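Local atomic coordinates of L-amino acid deaminase (PDB entry 5I39), a protein that binds FAD and, as a membrane-bound flavoprotein oxidoreductase, probably carries out the oxidative deamination of L-amino acids. Residues V122-D127 and V277-G282; T295-I300 and P319-S324. All coordinates share one frame; numbering follows the deposited sequence. Where two conformers were deposited one is given.

How the interactions relate
Interaction 1 lies in the mixed, curled sheet, distinct from the six-stranded, probably Rossmann-type sheet. It joins two parallel strands, 117-123 and 276-279, with much of the rest of the fold between them in sequence. Interaction 2 packs helix 318-331 on the loop that follows another strand of the curled sheet, 293-295. Strand 283-287 connects them, since it pairs with both 276-279 and 293-295. Their centres are 14 Å apart and their nearest atoms about 4 Å, without touching. Along the chain interaction 1 is complete before interaction 2 begins. The Ser-296 side chain in interaction 2 is about 8 Å from FAD, against about 11 Å for that of Ala-278 in interaction 1.

Interaction 1. Residues V122-D127 and V277-G282; sequences VEVPLD and VALPGG. With EDO (1,2-ethanediol), chain I.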
ATOM      1  N   VAL A 122     -18.750  -0.188  -1.252  1.00  8.32           N
ATOM      2  CA  VAL A 122     -19.811  -0.964  -1.894  0.50  8.66           C
ATOM      3  C   VAL A 122     -19.352  -1.372  -3.284  1.00  8.80           C
ATOM      4  O   VAL A 122     -18.943  -0.541  -4.098  1.00  9.31           O
ATOM      5  CB  VAL A 122     -21.192  -0.258  -1.937  0.50  9.46           C
ATOM      6  CG1 VAL A 122     -21.775  -0.159  -0.536  0.50  9.39           C
ATOM      7  CG2 VAL A 122     -21.138   1.113  -2.601  0.50  9.77           C
ATOM      8  N   GLU A 123     -19.387  -2.680  -3.534  1.00  8.51           N
ATOM      9  CA  GLU A 123     -19.053  -3.226  -4.847  1.00  8.94           C
ATOM     10  C   GLU A 123     -20.245  -4.011  -5.372  1.00  9.20           C
ATOM     11  O   GLU A 123     -20.597  -5.063  -4.833  1.00  9.10           O
ATOM     12  CB  GLU A 123     -17.806  -4.110  -4.820  1.00  9.44           C
ATOM     13  CG  GLU A 123     -17.468  -4.634  -6.212  1.00 10.39           C
ATOM     14  CD  GLU A 123     -16.149  -5.368  -6.328  1.00 11.15           C
ATOM     15  OE1 GLU A 123     -15.307  -5.293  -5.413  1.00 10.75           O
ATOM     16  OE2 GLU A 123     -15.955  -6.023  -7.375  1.00 12.99           O
ATOM     17  N   VAL A 124     -20.866  -3.495  -6.427  1.00  9.59           N
ATOM     18  CA  VAL A 124     -21.944  -4.209  -7.103  1.00  9.92           C
ATOM     19  C   VAL A 124     -21.313  -5.322  -7.950  1.00 10.52           C
ATOM     20  O   VAL A 124     -20.393  -5.052  -8.719  1.00 10.92           O
ATOM     21  CB  VAL A 124     -22.785  -3.248  -7.966  1.00 10.35           C
ATOM     22  CG1 VAL A 124     -23.777  -4.004  -8.842  1.00 10.92           C
ATOM     23  CG2 VAL A 124     -23.515  -2.248  -7.079  1.00 10.64           C
ATOM     24  N   PRO A 125     -21.794  -6.574  -7.813  1.00 11.12           N
ATOM     25  CA  PRO A 125     -21.206  -7.665  -8.596  1.00 11.83           C
ATOM     26  C   PRO A 125     -21.461  -7.517 -10.097  1.00 12.68           C
ATOM     27  O   PRO A 125     -22.420  -6.867 -10.502  1.00 13.25           O
ATOM     28  CB  PRO A 125     -21.911  -8.911  -8.047  1.00 12.20           C
ATOM     29  CG  PRO A 125     -23.207  -8.406  -7.530  1.00 12.75           C
ATOM     30  CD  PRO A 125     -22.896  -7.056  -6.963  1.00 11.39           C
ATOM     31  N   LEU A 126     -20.595  -8.117 -10.903  1.00 13.88           N
ATOM     32  CA  LEU A 126     -20.682  -8.016 -12.368  1.00 15.66           C
ATOM     33  C   LEU A 126     -21.901  -8.722 -12.955  1.00 16.58           C
ATOM     34  O   LEU A 126     -22.513  -8.239 -13.910  1.00 18.32           O
ATOM     35  CB  LEU A 126     -19.428  -8.603 -13.020  1.00 17.96           C
ATOM     36  CG  LEU A 126     -18.138  -7.789 -12.948  1.00 20.12           C
ATOM     37  CD1 LEU A 126     -16.968  -8.633 -13.425  1.00 22.38           C
ATOM     38  CD2 LEU A 126     -18.243  -6.515 -13.776  1.00 21.87           C
ATOM     39  N   ASP A 127     -22.221  -9.878 -12.392  1.00 16.17           N
ATOM     40  CA  ASP A 127     -23.281 -10.746 -12.902  1.00 16.78           C
ATOM     41  C   ASP A 127     -23.687 -11.737 -11.810  1.00 16.72           C
ATOM     42  O   ASP A 127     -23.158 -11.677 -10.695  1.00 15.36           O
ATOM     43  CB  ASP A 127     -22.831 -11.448 -14.203  1.00 17.37           C
ATOM     44  CG  ASP A 127     -21.489 -12.166 -14.077  1.00 18.50           C
ATOM     45  OD1 ASP A 127     -21.104 -12.591 -12.968  1.00 19.05           O
ATOM     46  OD2 ASP A 127     -20.819 -12.334 -15.120  1.00 21.76           O
ATOM     47  N   VAL A 277     -16.841   3.334  -3.926  1.00  8.15           N
ATOM     48  CA  VAL A 277     -17.836   2.702  -4.787  1.00  8.39           C
ATOM     49  C   VAL A 277     -17.134   2.004  -5.944  1.00  8.48           C
ATOM     50  O   VAL A 277     -16.194   2.548  -6.522  1.00  8.72           O
ATOM     51  CB  VAL A 277     -18.834   3.761  -5.308  1.00  8.99           C
ATOM     52  CG1 VAL A 277     -19.741   3.208  -6.402  1.00  9.55           C
ATOM     53  CG2 VAL A 277     -19.669   4.296  -4.154  1.00  9.29           C
ATOM     54  N   ALA A 278     -17.616   0.806  -6.273  1.00  8.66           N
ATOM     55  CA  ALA A 278     -17.116   0.013  -7.395  1.00  9.28           C
ATOM     56  C   ALA A 278     -18.313  -0.603  -8.108  1.00  9.73           C
ATOM     57  O   ALA A 278     -19.065  -1.377  -7.505  1.00  9.89           O
ATOM     58  CB  ALA A 278     -16.175  -1.070  -6.902  1.00  9.91           C
ATOM     59  N   LEU A 279     -18.497  -0.248  -9.378  1.00 10.38           N
ATOM     60  CA  LEU A 279     -19.677  -0.663 -10.138  1.00 10.92           C
ATOM     61  C   LEU A 279     -19.302  -1.286 -11.470  1.00 11.69           C
ATOM     62  O   LEU A 279     -18.251  -0.957 -12.032  1.00 12.60           O
ATOM     63  CB  LEU A 279     -20.589   0.534 -10.424  1.00 11.59           C
ATOM     64  CG  LEU A 279     -21.031   1.357  -9.216  1.00 11.52           C
ATOM     65  CD1 LEU A 279     -21.671   2.665  -9.649  1.00 12.50           C
ATOM     66  CD2 LEU A 279     -21.989   0.551  -8.354  1.00 11.69           C
ATOM     67  N   PRO A 280     -20.178  -2.159 -12.008  1.00 12.32           N
ATOM     68  CA  PRO A 280     -20.063  -2.596 -13.401  1.00 13.31           C
ATOM     69  C   PRO A 280     -19.932  -1.414 -14.356  1.00 14.34           C
ATOM     70  O   PRO A 280     -20.434  -0.329 -14.066  1.00 15.12           O
ATOM     71  CB  PRO A 280     -21.382  -3.330 -13.646  1.00 13.82           C
ATOM     72  CG  PRO A 280     -21.765  -3.852 -12.309  1.00 13.30           C
ATOM     73  CD  PRO A 280     -21.325  -2.799 -11.336  1.00 12.54           C
ATOM     74  N   GLY A 281     -19.263  -1.640 -15.479  1.00 15.20           N
ATOM     75  CA  GLY A 281     -18.916  -0.569 -16.413  1.00 16.17           C
ATOM     76  C   GLY A 281     -17.654   0.184 -16.027  1.00 16.22           C
ATOM     77  O   GLY A 281     -17.381   1.251 -16.575  1.00 17.71           O
ATOM     78  N   GLY A 282     -16.885  -0.372 -15.092  1.00 15.64           N
ATOM     79  CA  GLY A 282     -15.612   0.198 -14.667  1.00 15.32           C
ATOM     80  C   GLY A 282     -15.697   1.535 -13.958  1.00 14.21           C
ATOM     81  O   GLY A 282     -14.871   2.408 -14.198  1.00 14.50           O
TER
HETATM   82  C1  EDO I 508     -17.835  -4.761 -10.794  1.00 15.84           C
HETATM   83  O1  EDO I 508     -18.120  -5.899  -9.979  1.00 14.59           O
HETATM   84  C2  EDO I 508     -17.207  -3.684  -9.922  1.00 16.55           C
HETATM   85  O2  EDO I 508     -15.968  -4.137  -9.359  1.00 16.84           O
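Ala-278 is gripped on both its backbone polar atoms by the strand end at Val-122 and Glu-123 and the first residue beyond it. Its N donates to Val-122 O at 2.9 Å, and its O accepts from Val-124 N at 3.0 Å with a C=O...N angle of 171°. This is parallel beta pairing. Ala-278 O also takes a CA-H...O contact from Glu-123.

A 1,2-ethanediol, probably from the crystallisation liquor, spans the Glu-123 side. Its O2 donates to Glu-123 OE2 and its O1 to Val-124 O, both at 2.7 Å. The carboxylate reaches it on an extended chain, with CG anti to the backbone N (chi1 -179°). Its other oxygen, OE1, forms a salt bridge with Arg-121.

The apolar packing starts on the strands and runs on into the loops. Val-122 and Val-277 lie side by side, CG2 to CG2 at 3.8 Å. Val-124 CG2 meets Leu-279 CD2 at 3.4 Å, a tight carbon pair. The other methyl of Val-124, CG1, faces Pro-280 CD at 3.7 Å, and these two side chains cross at about a right angle. Pro-280 CG also touches Pro-125 O.

Phe-177 of strand 175-178 packs on Val-122, and Trp-172 on Val-124 and Leu-279. Strand 283-287 borders 276-279, with Phe-285 on Val-277 and Phe-284 on Ala-278. Beyond Pro-125, Asp-127 caps the start of helix 128-143.

Interaction 2. Residues T295-I300 and P319-S324; sequences TSPRVI and PELNAS
Pro-297 packs against Leu-321 and Ser-324 in a loop-to-helix contact that is mainly van der Waals. The loop follows strand 293-295 of the mixed sheet, and the partner is a turn of helix 318-331. No direct hydrogen bond joins the two segments.

The proline ring is the centre of the contact. Leu-321 and Ser-324, three residues apart on one side of the helix, meet it. Leu-321 sends its CD2 methyl to the CD and CG end of the ring, 3.9 Å from Pro-297 CD, and the two side chains cross obliquely. Ser-324 meets the ring through both CB and OG. Its OG is anti to the backbone N (chi1 -166°) and comes within 3.3 Å of Pro-297 CA. It lies at the same distance from Pro-297 N, which has no hydrogen to share. Glu-320 approaches only loosely, OE2 to Pro-297 CB at 4.1 Å. The polar link is indirect: one water donates to Thr-295 OG1 at 2.9 Å and is hydrogen-bonded to Ser-324 OG at 2.7 Å.

Strand 257-266 backs the contact: Gln-264 touches Pro-297 and its NE2 bonds to Leu-321 O. The CB of Ser-296 points away from the helix, and its OG is hydrogen-bonded to Ser-262 O. The Ser-296 side chain is about 5 Å from that of the FAD-binding residue Tyr-80 and about 8 Å from the flavin-adenine dinucleotide.

Apolar packing of the ring and one water-mediated polar link carry the contact. Pro-297 N cannot donate to Ser-324 OG; that hydroxyl is hydrogen-bonded to the water. Thr-295 OG1, also bonded to Phe-284 O, ties this water to the sheet. The helix is thus joined to the strand end by a one-water bridge between two buried hydroxyl residues, beside an apolar ring.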
ATOM      1  N   THR A 295     -10.375   8.537  -8.531  1.00  9.79           N
ATOM      2  CA  THR A 295     -11.092   7.700  -9.497  1.00 10.79           C
ATOM      3  C   THR A 295     -10.120   7.210 -10.563  1.00 12.19           C
ATOM      4  O   THR A 295      -9.028   7.736 -10.698  1.00 12.34           O
ATOM      5  CB  THR A 295     -12.273   8.467 -10.149  1.00 10.87           C
ATOM      6  OG1 THR A 295     -12.967   7.616 -11.071  1.00 11.78           O
ATOM      7  CG2 THR A 295     -11.801   9.720 -10.881  1.00 11.29           C
ATOM      8  N   SER A 296     -10.542   6.215 -11.332  1.00 14.15           N
ATOM      9  CA  SER A 296      -9.732   5.669 -12.428  1.00 15.05           C
ATOM     10  C   SER A 296     -10.571   4.689 -13.236  1.00 15.80           C
ATOM     11  O   SER A 296     -11.483   4.093 -12.683  1.00 14.34           O
ATOM     12  CB  SER A 296      -8.505   4.948 -11.865  1.00 15.94           C
ATOM     13  OG  SER A 296      -7.886   4.109 -12.821  1.00 16.71           O
ATOM     14  N   PRO A 297     -10.261   4.505 -14.539  1.00 16.77           N
ATOM     15  CA  PRO A 297     -10.972   3.462 -15.300  1.00 17.37           C
ATOM     16  C   PRO A 297     -10.723   2.023 -14.819  1.00 18.60           C
ATOM     17  O   PRO A 297     -11.532   1.145 -15.105  1.00 18.34           O
ATOM     18  CB  PRO A 297     -10.448   3.644 -16.730  1.00 18.04           C
ATOM     19  CG  PRO A 297      -9.166   4.386 -16.588  1.00 17.57           C
ATOM     20  CD  PRO A 297      -9.350   5.281 -15.401  1.00 16.02           C
ATOM     21  N   ARG A 298      -9.613   1.788 -14.120  1.00 18.13           N
ATOM     22  CA  ARG A 298      -9.311   0.477 -13.540  1.00 18.91           C
ATOM     23  C   ARG A 298      -8.392   0.655 -12.330  1.00 22.07           C
ATOM     24  O   ARG A 298      -7.316   1.246 -12.449  1.00 18.59           O
ATOM     25  CB  ARG A 298      -8.647  -0.423 -14.584  1.00 17.09           C
ATOM     26  CG  ARG A 298      -8.526  -1.878 -14.162  1.00 13.75           C
ATOM     27  CD  ARG A 298      -7.712  -2.700 -15.152  1.00 27.14           C
ATOM     28  NE  ARG A 298      -8.419  -2.933 -16.416  1.00 33.38           N
ATOM     29  CZ  ARG A 298      -9.214  -3.973 -16.695  1.00 40.25           C
ATOM     30  NH1 ARG A 298      -9.452  -4.937 -15.803  1.00 42.94           N
ATOM     31  NH2 ARG A 298      -9.787  -4.048 -17.895  1.00 43.00           N
ATOM     32  N   VAL A 299      -8.821   0.136 -11.177  1.00 21.96           N
ATOM     33  CA  VAL A 299      -8.078   0.292  -9.907  1.00 23.65           C
ATOM     34  C   VAL A 299      -7.513  -1.003  -9.307  1.00 23.46           C
ATOM     35  O   VAL A 299      -6.785  -0.938  -8.311  1.00 22.17           O
ATOM     36  CB  VAL A 299      -8.910   1.031  -8.824  1.00 24.49           C
ATOM     37  CG1 VAL A 299      -9.195   2.457  -9.260  1.00 24.68           C
ATOM     38  CG2 VAL A 299     -10.208   0.298  -8.492  1.00 23.51           C
ATOM     39  N   ILE A 300      -7.834  -2.158  -9.887  1.00 23.79           N
ATOM     40  CA  ILE A 300      -7.284  -3.448  -9.441  1.00 23.87           C
ATOM     41  C   ILE A 300      -6.783  -4.202 -10.682  1.00 27.08           C
ATOM     42  O   ILE A 300      -7.574  -4.525 -11.571  1.00 29.13           O
ATOM     43  CB  ILE A 300      -8.323  -4.282  -8.636  1.00 18.95           C
ATOM     44  CG1 ILE A 300      -8.760  -3.527  -7.362  1.00 12.91           C
ATOM     45  CG2 ILE A 300      -7.746  -5.647  -8.259  1.00 21.18           C
ATOM     46  CD1 ILE A 300      -9.909  -4.141  -6.606  1.00  8.10           C
ATOM     47  N   PRO A 319      -7.854   9.696 -24.462  1.00 19.91           N
ATOM     48  CA  PRO A 319      -9.290   9.521 -24.728  1.00 19.76           C
ATOM     49  C   PRO A 319     -10.021   8.608 -23.734  1.00 18.73           C
ATOM     50  O   PRO A 319     -11.118   8.954 -23.288  1.00 18.44           O
ATOM     51  CB  PRO A 319      -9.317   8.912 -26.134  1.00 20.22           C
ATOM     52  CG  PRO A 319      -8.098   9.454 -26.785  1.00 20.64           C
ATOM     53  CD  PRO A 319      -7.061   9.575 -25.702  1.00 20.36           C
ATOM     54  N   GLU A 320      -9.425   7.465 -23.391  1.00 18.83           N
ATOM     55  CA  GLU A 320     -10.039   6.551 -22.417  1.00 18.23           C
ATOM     56  C   GLU A 320     -10.151   7.192 -21.031  1.00 16.90           C
ATOM     57  O   GLU A 320     -11.168   7.033 -20.360  1.00 16.40           O
ATOM     58  CB  GLU A 320      -9.296   5.213 -22.314  1.00 20.30           C
ATOM     59  CG  GLU A 320     -10.066   4.184 -21.478  1.00 22.20           C
ATOM     60  CD  GLU A 320      -9.378   2.838 -21.334  1.00 23.82           C
ATOM     61  OE1 GLU A 320      -8.385   2.568 -22.034  1.00 25.82           O
ATOM     62  OE2 GLU A 320      -9.840   2.035 -20.499  1.00 25.45           O
ATOM     63  N   LEU A 321      -9.112   7.906 -20.601  1.00 16.56           N
ATOM     64  CA  LEU A 321      -9.133   8.577 -19.293  1.00 15.73           C
ATOM     65  C   LEU A 321     -10.236   9.637 -19.212  1.00 15.16           C
ATOM     66  O   LEU A 321     -10.962   9.719 -18.218  1.00 14.45           O
ATOM     67  CB  LEU A 321      -7.764   9.184 -18.976  1.00 16.84           C
ATOM     68  CG  LEU A 321      -6.695   8.139 -18.637  1.00 18.20           C
ATOM     69  CD1 LEU A 321      -5.292   8.684 -18.853  1.00 20.23           C
ATOM     70  CD2 LEU A 321      -6.854   7.635 -17.209  1.00 18.94           C
ATOM     71  N   ASN A 322     -10.372  10.424 -20.274  1.00 15.28           N
ATOM     72  CA  ASN A 322     -11.444  11.408 -20.367  1.00 15.29           C
ATOM     73  C   ASN A 322     -12.826  10.744 -20.383  1.00 14.46           C
ATOM     74  O   ASN A 322     -13.746  11.189 -19.692  1.00 14.73           O
ATOM     75  CB  ASN A 322     -11.256  12.260 -21.619  1.00 16.65           C
ATOM     76  CG  ASN A 322     -12.255  13.394 -21.704  1.00 18.05           C
ATOM     77  OD1 ASN A 322     -12.119  14.398 -21.009  1.00 20.58           O
ATOM     78  ND2 ASN A 322     -13.264  13.244 -22.558  1.00 18.73           N
ATOM     79  N   ALA A 323     -12.951   9.675 -21.167  1.00 13.96           N
ATOM     80  CA  ALA A 323     -14.195   8.903 -21.251  1.00 13.81           C
ATOM     81  C   ALA A 323     -14.575   8.267 -19.911  1.00 13.57           C
ATOM     82  O   ALA A 323     -15.756   8.141 -19.600  1.00 13.96           O
ATOM     83  CB  ALA A 323     -14.085   7.839 -22.331  1.00 14.47           C
ATOM     84  N   SER A 324     -13.576   7.884 -19.121  1.00 13.22           N
ATOM     85  CA  SER A 324     -13.823   7.352 -17.781  1.00 12.59           C
ATOM     86  C   SER A 324     -14.506   8.391 -16.891  1.00 11.98           C
ATOM     87  O   SER A 324     -15.471   8.075 -16.194  1.00 12.17           O
ATOM     88  CB  SER A 324     -12.529   6.869 -17.128  1.00 12.70           C
ATOM     89  OG  SER A 324     -12.824   6.087 -15.986  1.00 13.05           O
TER
HETATM   90  O   HOH W   1     -12.520   7.728 -13.891  1.00 16.34           O